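Local coordinates for protein glucuronoarabinoxylan endo-1,4-beta-xylanase (Clostridium papyrosolvens, PDB 4FMV) that probably hydrolyses internal beta-1,4 linkages of xylan, through the (beta/alpha)8-barrel catalytic module of a larger secreted glycoside hydrolase of family 30, subfamily 8, at residues A[48-53]-A[85-90]; A[119-124]-A[167-172]. All coordinates share one frame; numbering follows the deposited sequence.

Contact 1: A[48-53]-A[85-90]; sequences LRIEEG and ASPWNP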
loop_
_atom_site.group_PDB
_atom_site.type_symbol
_atom_site.label_atom_id
_atom_site.label_comp_id
_atom_site.label_asym_id
_atom_site.label_seq_id
_atom_site.Cartn_x
_atom_site.Cartn_y
_atom_site.Cartn_z
ATOM N N LEU A 48 4.436 9.130 -3.892
ATOM C CA LEU A 48 4.676 10.569 -3.998
ATOM C C LEU A 48 3.352 11.337 -4.045
ATOM O O LEU A 48 2.324 10.805 -4.477
ATOM C CB LEU A 48 5.445 10.900 -5.278
ATOM C CG LEU A 48 6.640 10.037 -5.670
ATOM C CD1 LEU A 48 7.124 10.451 -7.053
ATOM C CD2 LEU A 48 7.746 10.174 -4.627
ATOM N N ARG A 49 3.351 12.549 -3.504
ATOM C CA ARG A 49 2.241 13.459 -3.750
ATOM C C ARG A 49 2.653 14.422 -4.862
ATOM O O ARG A 49 3.737 15.010 -4.806
ATOM C CB ARG A 49 1.886 14.244 -2.495
ATOM C CG ARG A 49 0.942 15.422 -2.773
ATOM C CD ARG A 49 0.598 16.195 -1.514
ATOM N NE ARG A 49 0.210 17.563 -1.853
ATOM C CZ ARG A 49 1.091 18.529 -2.124
ATOM N NH1 ARG A 49 2.402 18.277 -2.090
ATOM N NH2 ARG A 49 0.669 19.754 -2.432
ATOM N N ILE A 50 1.782 14.588 -5.858
ATOM C CA ILE A 50 2.036 15.500 -6.974
ATOM C C ILE A 50 1.732 16.937 -6.543
ATOM O O ILE A 50 0.568 17.292 -6.270
ATOM C CB ILE A 50 1.124 15.145 -8.171
ATOM C CG1 ILE A 50 1.342 13.691 -8.615
ATOM C CG2 ILE A 50 1.343 16.090 -9.357
ATOM C CD1 ILE A 50 0.414 13.239 -9.765
ATOM N N GLU A 51 2.742 17.803 -6.584
ATOM C CA GLU A 51 2.595 19.112 -5.946
ATOM C C GLU A 51 1.992 20.144 -6.909
ATOM O O GLU A 51 2.658 20.611 -7.826
ATOM C CB GLU A 51 3.987 19.576 -5.470
ATOM C CG GLU A 51 4.049 21.007 -4.986
ATOM C CD GLU A 51 3.207 21.234 -3.741
ATOM O OE1 GLU A 51 3.626 20.811 -2.640
ATOM O OE2 GLU A 51 2.116 21.813 -3.867
ATOM N N GLU A 52 0.749 20.555 -6.634
ATOM C CA GLU A 52 -0.004 21.461 -7.524
ATOM C C GLU A 52 0.432 22.904 -7.320
ATOM O O GLU A 52 0.047 23.785 -8.086
ATOM C CB GLU A 52 -1.532 21.318 -7.363
ATOM C CG GLU A 52 -2.114 21.895 -6.036
ATOM C CD GLU A 52 -2.181 20.869 -4.911
ATOM O OE1 GLU A 52 -1.401 19.895 -4.934
ATOM O OE2 GLU A 52 -2.999 21.038 -3.985
ATOM N N GLY A 53 1.275 23.124 -6.311
ATOM C CA GLY A 53 1.850 24.430 -6.040
ATOM C C GLY A 53 2.667 24.934 -7.216
ATOM O O GLY A 53 2.991 26.120 -7.296
ATOM N N ALA A 85 2.443 7.955 -7.800
ATOM C CA ALA A 85 2.122 9.335 -7.428
ATOM C C ALA A 85 0.618 9.574 -7.399
ATOM O O ALA A 85 -0.092 9.090 -8.293
ATOM C CB ALA A 85 2.787 10.312 -8.418
ATOM N N SER A 86 0.134 10.307 -6.387
ATOM C CA SER A 86 -1.287 10.713 -6.334
ATOM C C SER A 86 -1.361 12.240 -6.207
ATOM O O SER A 86 -0.574 12.838 -5.444
ATOM C CB SER A 86 -1.926 10.129 -5.066
ATOM O OG SER A 86 -1.789 8.711 -4.969
ATOM N N PRO A 87 -2.262 12.883 -6.976
ATOM C CA PRO A 87 -2.723 14.272 -6.818
ATOM C C PRO A 87 -3.856 14.461 -5.784
ATOM O O PRO A 87 -4.831 13.686 -5.818
ATOM C CB PRO A 87 -3.203 14.615 -8.230
ATOM C CG PRO A 87 -3.784 13.227 -8.766
ATOM C CD PRO A 87 -3.147 12.128 -7.885
ATOM N N TRP A 88 -3.767 15.477 -4.924
ATOM C CA TRP A 88 -4.921 15.992 -4.178
ATOM C C TRP A 88 -5.741 17.038 -4.920
ATOM O O TRP A 88 -6.934 17.169 -4.691
ATOM C CB TRP A 88 -4.517 16.564 -2.819
ATOM C CG TRP A 88 -4.272 15.581 -1.716
ATOM C CD1 TRP A 88 -4.877 15.560 -0.476
ATOM C CD2 TRP A 88 -3.299 14.523 -1.708
ATOM N NE1 TRP A 88 -4.333 14.541 0.291
ATOM C CE2 TRP A 88 -3.376 13.894 -0.442
ATOM C CE3 TRP A 88 -2.385 14.045 -2.651
ATOM C CZ2 TRP A 88 -2.575 12.794 -0.110
ATOM C CZ3 TRP A 88 -1.587 12.973 -2.316
ATOM C CH2 TRP A 88 -1.684 12.362 -1.045
ATOM N N ASN A 89 -5.068 17.853 -5.729
ATOM C CA ASN A 89 -5.744 18.860 -6.541
ATOM C C ASN A 89 -5.030 19.015 -7.871
ATOM O O ASN A 89 -3.821 18.786 -7.961
ATOM C CB ASN A 89 -5.748 20.242 -5.861
ATOM C CG ASN A 89 -6.450 20.252 -4.504
ATOM O OD1 ASN A 89 -7.680 20.272 -4.412
ATOM N ND2 ASN A 89 -5.659 20.296 -3.448
ATOM N N PRO A 90 -5.764 19.425 -8.919
ATOM C CA PRO A 90 -4.969 19.888 -10.056
ATOM C C PRO A 90 -4.472 21.309 -9.763
ATOM O O PRO A 90 -4.853 21.861 -8.726
ATOM C CB PRO A 90 -5.972 19.891 -11.203
ATOM C CG PRO A 90 -7.306 20.068 -10.554
ATOM C CD PRO A 90 -7.213 19.451 -9.175
HETATM O O HOH W 1 -1.306 17.836 -8.411
HETATM O O HOH W 2 -1.539 17.243 -4.721
#

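Contact 2: A[119-124]-A[167-172]; sequences QYLNAY and GSINCR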
loop_
_atom_site.group_PDB
_atom_site.type_symbol
_atom_site.label_atom_id
_atom_site.label_comp_id
_atom_site.label_asym_id
_atom_site.label_seq_id
_atom_site.Cartn_x
_atom_site.Cartn_y
_atom_site.Cartn_z
ATOM N N GLN A 119 -2.740 15.989 -19.605
ATOM C CA GLN A 119 -1.410 16.493 -20.019
ATOM C C GLN A 119 -0.534 16.827 -18.819
ATOM O O GLN A 119 0.674 16.603 -18.819
ATOM C CB GLN A 119 -1.547 17.743 -20.893
ATOM C CG GLN A 119 -2.202 17.448 -22.211
ATOM C CD GLN A 119 -2.500 18.691 -23.003
ATOM O OE1 GLN A 119 -2.606 19.787 -22.454
ATOM N NE2 GLN A 119 -2.641 18.529 -24.311
ATOM N N TYR A 120 -1.164 17.392 -17.803
ATOM C CA TYR A 120 -0.499 17.670 -16.535
ATOM C C TYR A 120 0.031 16.385 -15.917
ATOM O O TYR A 120 1.211 16.283 -15.561
ATOM C CB TYR A 120 -1.506 18.334 -15.612
ATOM C CG TYR A 120 -1.090 18.549 -14.171
ATOM C CD1 TYR A 120 -0.180 19.542 -13.828
ATOM C CD2 TYR A 120 -1.663 17.800 -13.145
ATOM C CE1 TYR A 120 0.167 19.766 -12.500
ATOM C CE2 TYR A 120 -1.316 18.016 -11.814
ATOM C CZ TYR A 120 -0.408 18.997 -11.501
ATOM O OH TYR A 120 -0.074 19.234 -10.187
ATOM N N LEU A 121 -0.841 15.391 -15.772
ATOM C CA LEU A 121 -0.402 14.097 -15.268
ATOM C C LEU A 121 0.730 13.531 -16.133
ATOM O O LEU A 121 1.715 12.987 -15.615
ATOM C CB LEU A 121 -1.583 13.115 -15.203
ATOM C CG LEU A 121 -2.633 13.486 -14.146
ATOM C CD1 LEU A 121 -3.698 12.410 -14.060
ATOM C CD2 LEU A 121 -1.956 13.685 -12.779
ATOM N N ASN A 122 0.593 13.639 -17.451
ATOM C CA ASN A 122 1.657 13.171 -18.335
ATOM C C ASN A 122 2.960 13.938 -18.120
ATOM O O ASN A 122 4.036 13.401 -18.300
ATOM C CB ASN A 122 1.232 13.260 -19.804
ATOM C CG ASN A 122 0.573 11.994 -20.293
ATOM O OD1 ASN A 122 0.800 10.918 -19.743
ATOM N ND2 ASN A 122 -0.239 12.110 -21.337
ATOM N N ALA A 123 2.867 15.205 -17.742
ATOM C CA ALA A 123 4.086 15.988 -17.570
ATOM C C ALA A 123 4.858 15.542 -16.318
ATOM O O ALA A 123 6.095 15.596 -16.276
ATOM C CB ALA A 123 3.769 17.505 -17.538
ATOM N N TYR A 124 4.122 15.110 -15.301
ATOM C CA TYR A 124 4.729 14.555 -14.092
ATOM C C TYR A 124 5.436 13.248 -14.404
ATOM O O TYR A 124 6.587 13.044 -14.028
ATOM C CB TYR A 124 3.676 14.329 -13.010
ATOM C CG TYR A 124 4.263 14.214 -11.616
ATOM C CD1 TYR A 124 4.608 15.353 -10.896
ATOM C CD2 TYR A 124 4.476 12.979 -11.021
ATOM C CE1 TYR A 124 5.139 15.269 -9.611
ATOM C CE2 TYR A 124 5.027 12.879 -9.737
ATOM C CZ TYR A 124 5.345 14.033 -9.031
ATOM O OH TYR A 124 5.890 13.965 -7.751
ATOM N N GLY A 167 -6.850 6.956 -21.040
ATOM C CA GLY A 167 -6.143 6.167 -22.039
ATOM C C GLY A 167 -4.939 6.876 -22.644
ATOM O O GLY A 167 -4.060 6.239 -23.216
ATOM N N SER A 168 -4.889 8.200 -22.522
ATOM C CA SER A 168 -3.814 8.969 -23.145
ATOM C C SER A 168 -2.634 9.122 -22.176
ATOM O O SER A 168 -1.619 9.756 -22.496
ATOM C CB SER A 168 -4.330 10.340 -23.578
ATOM O OG SER A 168 -4.591 11.150 -22.446
ATOM N N ILE A 169 -2.780 8.557 -20.977
ATOM C CA ILE A 169 -1.733 8.678 -19.970
ATOM C C ILE A 169 -0.606 7.664 -20.211
ATOM O O ILE A 169 -0.843 6.484 -20.420
ATOM C CB ILE A 169 -2.290 8.629 -18.524
ATOM C CG1 ILE A 169 -3.178 9.859 -18.276
ATOM C CG2 ILE A 169 -1.129 8.578 -17.502
ATOM C CD1 ILE A 169 -4.060 9.755 -17.056
ATOM N N ASN A 170 0.618 8.153 -20.125
ATOM C CA ASN A 170 1.841 7.475 -20.569
ATOM C C ASN A 170 2.381 6.540 -19.490
ATOM O O ASN A 170 3.583 6.430 -19.318
ATOM C CB ASN A 170 2.897 8.432 -21.115
ATOM C CG ASN A 170 2.490 9.033 -22.442
ATOM O OD1 ASN A 170 1.930 8.343 -23.304
ATOM N ND2 ASN A 170 2.733 10.326 -22.605
ATOM N N CYS A 171 1.513 6.156 -18.567
ATOM C CA CYS A 171 1.930 5.331 -17.445
ATOM C C CYS A 171 0.756 4.424 -17.037
ATOM O O CYS A 171 -0.353 4.565 -17.574
ATOM C CB CYS A 171 2.288 6.325 -16.322
ATOM S SG CYS A 171 2.829 5.704 -14.783
ATOM N N ARG A 172 0.957 3.523 -16.077
ATOM C CA ARG A 172 -0.202 2.798 -15.540
ATOM C C ARG A 172 -1.097 3.812 -14.813
ATOM O O ARG A 172 -0.603 4.764 -14.196
ATOM C CB ARG A 172 0.202 1.692 -14.562
ATOM C CG ARG A 172 0.995 0.496 -15.167
ATOM C CD ARG A 172 1.227 -0.556 -14.059
ATOM N NE ARG A 172 2.082 -1.672 -14.467
ATOM C CZ ARG A 172 3.396 -1.565 -14.609
ATOM N NH1 ARG A 172 3.980 -0.385 -14.394
ATOM N NH2 ARG A 172 4.122 -2.620 -14.969
HETATM O O HOH W 3 4.411 11.392 -20.277
#

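Contact 1: A[48-53]-A[85-90]
Arg49 has its CG anti to the backbone N (chi1 167°) and stays extended as far as NE, a course on which its side chain crosses that of Trp88 at about a right angle. CD sits over one face of the six-membered ring in a CH-pi contact, 4.1 Å from the ring centroid and displaced toward the rim; CG packs against CZ3 of Trp88 at 3.5 Å, and the guanidinium plane is inclined 59° to the indole. Beyond the ring, NH1 and NH2 of Arg49 grip Glu51 end-on, one nitrogen to each carboxylate oxygen, both met from above the carboxylate plane. Glu51 OE2 accepts from Gly53 N as well, and NH2 also makes a longer salt bridge to OE1 of Glu52.

The segments leave strands 45-49 and 82-86, adjacent parallel strands of the barrel joined through helix 67-78 as a beta-alpha-beta unit. Their loops follow the C-terminal strand ends, where the active site of (beta/alpha)8-barrel enzymes lies. Two backbone bonds continue the parallel pairing here: Ser86 N to Leu48 O (2.9 Å) and Ile50 N to Ser86 O (3.0 Å); the second donor stands well above the carbonyl plane. On the face bearing Leu48 and Ala85, Ile50 CG1 packs 3.7 Å from Ala85 CB, and Ile50 also meets Tyr120 and Tyr124 of helix 114-130.

Past the strands, Glu52 is bent at chi2 (-91°), which turns its carboxylate across the Asn89 amide. Asn89 ND2 donates to Glu52 OE2 at 2.8 Å from above the carboxylate plane, and Asn89 OD1 is hydrogen-bonded to Thr151 OG1. Between the two loops one water bridges Ile50 O and Asn89 O. A second donates to Ile50 O and Glu52 OE1 and accepts from Trp88 N.

Contact 2: A[119-124]-A[167-172]
Helix 114-130 of the (beta/alpha)8 barrel meets here the loop that carries the chain from helix 155-164 into strand 172-178, and a single asparagine side chain makes both direct hydrogen bonds. Asn122 OD1 accepts from Asn170 N at 2.8 Å, with the donor in the carbonyl plane on a lone pair. Asn122 ND2 donates to Ser168 O at 3.0 Å along an almost straight line (178°), in the plane of its own amide but above the plane of the Ser168 carbonyl. Both ends of the Asn122 amide are thus engaged by backbone two residues apart, which fixes its rotation. The Asn170 amide lies nearly parallel to that of Asn122 (planes 16° apart), its ND2 3.6 Å from Asn122 CG, and a water accepting from Asn170 ND2 donates to Asn122 O.

Deeper in, CD1 of Leu121, whose CG is anti to the carbonyl carbon (chi1 -68°), touches CD1 of Ile169 at 4.0 Å. Both side chains rest on Ile138 of strand 137-139, so the apolar part of the contact lies against the barrel wall, while Ser168 touches Ala118 and Cys171 touches Val125, one turn before Leu121 and Asn122 and one turn after them.

Overall arrangement
Contact 1 closes before contact 2 opens along the chain, and their centres lie about 13 Å apart on the same side of the molecule. Contact 1 pairs strands 45-49 and 82-86 and the loops that follow them; contact 2 belongs to the outer layer, between helix 114-130 and the loop leading to strand 172-178. That helix joins the two: Tyr120 OH is 3.5 Å from Glu52 CA, and Tyr124 CE2 is 3.7 Å from Ala85 CB. Strand 137-139, between 82-86 and 172-178 in the barrel, also meets residues of both through Ile138. One side of helix 114-130 thus packs on the first strand pair and another on the loop before strand 172-178, linking successive parts of the catalytic barrel.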